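Local coordinates for kcn28 (Kitasatospora, PDB 6J31), which is of unknown function but has the two-domain GT-B fold, with a C-terminal part that resembles erythromycin biosynthesis protein CIII, at residues Thr248-Phe253 with Trp259-Gln264. Sequence-based numbering, arbitrary orientation.
Sequences TCVEVF and WHLVLQ
Phe253, on the last turn of helix 243-253, lies against Leu261 and Trp259 of strand 259-264 and carries most of this contact. Leu261 lies over one face of its ring: CD1 sits above the plane, displaced toward the rim, while CB is 3.8 Å from Phe253 CG and CD2 is 3.8 Å from Phe253 CD1. Val252 CG1 covers the opposite face, also off-centre. The Phe253 ring and the six-membered ring of Trp259 meet obliquely, with their planes at 59°. Trp259 CE3 approaches the Phe253 edge, 3.6 Å from Phe253 CE2. Phe253 CG is anti to its own carbonyl carbon (chi1 -72°), which turns the long axis of the ring across the strand, a face to Leu261 and an edge to Trp259. Helix and strand are successive elements of the beta-alpha-beta unit 229-234, 243-253, 259-264 in the C-terminal Rossmann-like domain of a GT-B fold; segments 248-253 and 259-264 run nearly antiparallel, at 167°, and the helix packs on one side of the parallel sheet. One turn back toward the N-terminus, aliphatic contacts take over. Val250 CG1 reaches Leu263 CD2 at 3.8 Å and Leu261 CD2 at 4.1 Å; Leu261 CD2 also rests against Cys249 O, the acceptor of the helical bond from Phe253 N. Neighbouring strands extend the apolar layer, with Val233 and Val281 touching Leu261. Val357 and Ala361 of helix 350-362 pack against the Trp259 side chain.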
loop_
_atom_site.group_PDB
_atom_site.type_symbol
_atom_site.label_atom_id
_atom_site.label_comp_id
_atom_site.label_asym_id
_atom_site.label_seq_id
_atom_site.Cartn_x
_atom_site.Cartn_y
_atom_site.Cartn_z
ATOM N N THR A 248 -6.258 -9.473 24.599
ATOM C CA THR A 248 -5.014 -10.210 24.806
ATOM C C THR A 248 -3.818 -9.265 24.915
ATOM O O THR A 248 -2.917 -9.486 25.732
ATOM C CB THR A 248 -4.805 -11.215 23.677
ATOM O OG1 THR A 248 -5.977 -12.031 23.544
ATOM C CG2 THR A 248 -3.613 -12.104 23.976
ATOM N N CYS A 249 -3.798 -8.201 24.105
ATOM C CA CYS A 249 -2.682 -7.258 24.146
ATOM C C CYS A 249 -2.601 -6.543 25.491
ATOM O O CYS A 249 -1.519 -6.434 26.081
ATOM C CB CYS A 249 -2.803 -6.252 23.000
ATOM S SG CYS A 249 -2.599 -6.972 21.349
ATOM N N VAL A 250 -3.733 -6.042 25.997
ATOM C CA VAL A 250 -3.713 -5.424 27.322
ATOM C C VAL A 250 -3.380 -6.470 28.380
ATOM O O VAL A 250 -2.624 -6.201 29.319
ATOM C CB VAL A 250 -5.032 -4.683 27.622
ATOM C CG1 VAL A 250 -5.169 -3.466 26.726
ATOM C CG2 VAL A 250 -6.230 -5.584 27.458
ATOM N N GLU A 251 -3.920 -7.684 28.234
ATOM C CA GLU A 251 -3.595 -8.758 29.170
ATOM C C GLU A 251 -2.096 -9.035 29.187
ATOM O O GLU A 251 -1.535 -9.389 30.230
ATOM C CB GLU A 251 -4.362 -10.030 28.808
ATOM C CG GLU A 251 -3.873 -11.275 29.541
ATOM C CD GLU A 251 -4.615 -12.532 29.136
ATOM O OE1 GLU A 251 -5.518 -12.444 28.277
ATOM O OE2 GLU A 251 -4.284 -13.613 29.667
ATOM N N VAL A 252 -1.438 -8.921 28.034
ATOM C CA VAL A 252 0.002 -9.154 27.975
ATOM C C VAL A 252 0.758 -7.994 28.610
ATOM O O VAL A 252 1.619 -8.189 29.476
ATOM C CB VAL A 252 0.450 -9.387 26.522
ATOM C CG1 VAL A 252 1.962 -9.286 26.417
ATOM C CG2 VAL A 252 -0.030 -10.743 26.036
ATOM N N PHE A 253 0.462 -6.769 28.178
ATOM C CA PHE A 253 1.245 -5.626 28.630
ATOM C C PHE A 253 0.863 -5.173 30.035
ATOM O O PHE A 253 1.683 -4.558 30.725
ATOM C CB PHE A 253 1.110 -4.494 27.615
ATOM C CG PHE A 253 1.848 -4.765 26.338
ATOM C CD1 PHE A 253 1.218 -5.396 25.276
ATOM C CD2 PHE A 253 3.185 -4.435 26.215
ATOM C CE1 PHE A 253 1.900 -5.667 24.109
ATOM C CE2 PHE A 253 3.870 -4.705 25.050
ATOM C CZ PHE A 253 3.226 -5.319 23.995
ATOM N N TRP A 259 7.147 -1.622 30.407
ATOM C CA TRP A 259 6.669 -1.484 29.042
ATOM C C TRP A 259 5.459 -0.566 29.054
ATOM O O TRP A 259 4.653 -0.606 29.988
ATOM C CB TRP A 259 6.274 -2.836 28.438
ATOM C CG TRP A 259 7.385 -3.616 27.816
ATOM C CD1 TRP A 259 8.293 -4.405 28.456
ATOM C CD2 TRP A 259 7.689 -3.705 26.419
ATOM N NE1 TRP A 259 9.153 -4.970 27.546
ATOM C CE2 TRP A 259 8.803 -4.556 26.288
ATOM C CE3 TRP A 259 7.132 -3.141 25.268
ATOM C CZ2 TRP A 259 9.369 -4.857 25.051
ATOM C CZ3 TRP A 259 7.695 -3.440 24.044
ATOM C CH2 TRP A 259 8.802 -4.289 23.944
ATOM N N HIS A 260 5.332 0.263 28.024
ATOM C CA HIS A 260 4.130 1.059 27.832
ATOM C C HIS A 260 3.509 0.693 26.497
ATOM O O HIS A 260 4.186 0.720 25.462
ATOM C CB HIS A 260 4.401 2.561 27.892
ATOM C CG HIS A 260 3.152 3.384 27.886
ATOM N ND1 HIS A 260 2.376 3.565 29.010
ATOM C CD2 HIS A 260 2.524 4.048 26.886
ATOM C CE1 HIS A 260 1.334 4.319 28.708
ATOM N NE2 HIS A 260 1.401 4.624 27.425
ATOM N N LEU A 261 2.226 0.348 26.526
ATOM C CA LEU A 261 1.492 -0.072 25.342
ATOM C C LEU A 261 0.662 1.087 24.809
ATOM O O LEU A 261 -0.099 1.710 25.556
ATOM C CB LEU A 261 0.591 -1.263 25.667
ATOM C CG LEU A 261 -0.582 -1.552 24.730
ATOM C CD1 LEU A 261 -0.096 -1.870 23.330
ATOM C CD2 LEU A 261 -1.406 -2.701 25.275
ATOM N N VAL A 262 0.819 1.375 23.520
ATOM C CA VAL A 262 -0.031 2.314 22.798
ATOM C C VAL A 262 -0.895 1.473 21.876
ATOM O O VAL A 262 -0.408 0.930 20.878
ATOM C CB VAL A 262 0.778 3.348 22.004
ATOM C CG1 VAL A 262 -0.159 4.207 21.157
ATOM C CG2 VAL A 262 1.622 4.207 22.930
ATOM N N LEU A 263 -2.172 1.361 22.204
ATOM C CA LEU A 263 -3.085 0.456 21.520
ATOM C C LEU A 263 -4.014 1.285 20.642
ATOM O O LEU A 263 -4.886 1.997 21.149
ATOM C CB LEU A 263 -3.864 -0.377 22.538
ATOM C CG LEU A 263 -4.897 -1.378 22.023
ATOM C CD1 LEU A 263 -4.372 -2.123 20.813
ATOM C CD2 LEU A 263 -5.276 -2.356 23.128
ATOM N N GLN A 264 -3.845 1.170 19.328
ATOM C CA GLN A 264 -4.692 1.869 18.370
ATOM C C GLN A 264 -5.743 0.874 17.893
ATOM O O GLN A 264 -5.420 -0.110 17.223
ATOM C CB GLN A 264 -3.869 2.430 17.213
ATOM C CG GLN A 264 -4.596 3.503 16.421
ATOM C CD GLN A 264 -4.561 3.271 14.929
ATOM O OE1 GLN A 264 -4.167 4.156 14.166
ATOM N NE2 GLN A 264 -4.980 2.087 14.500
#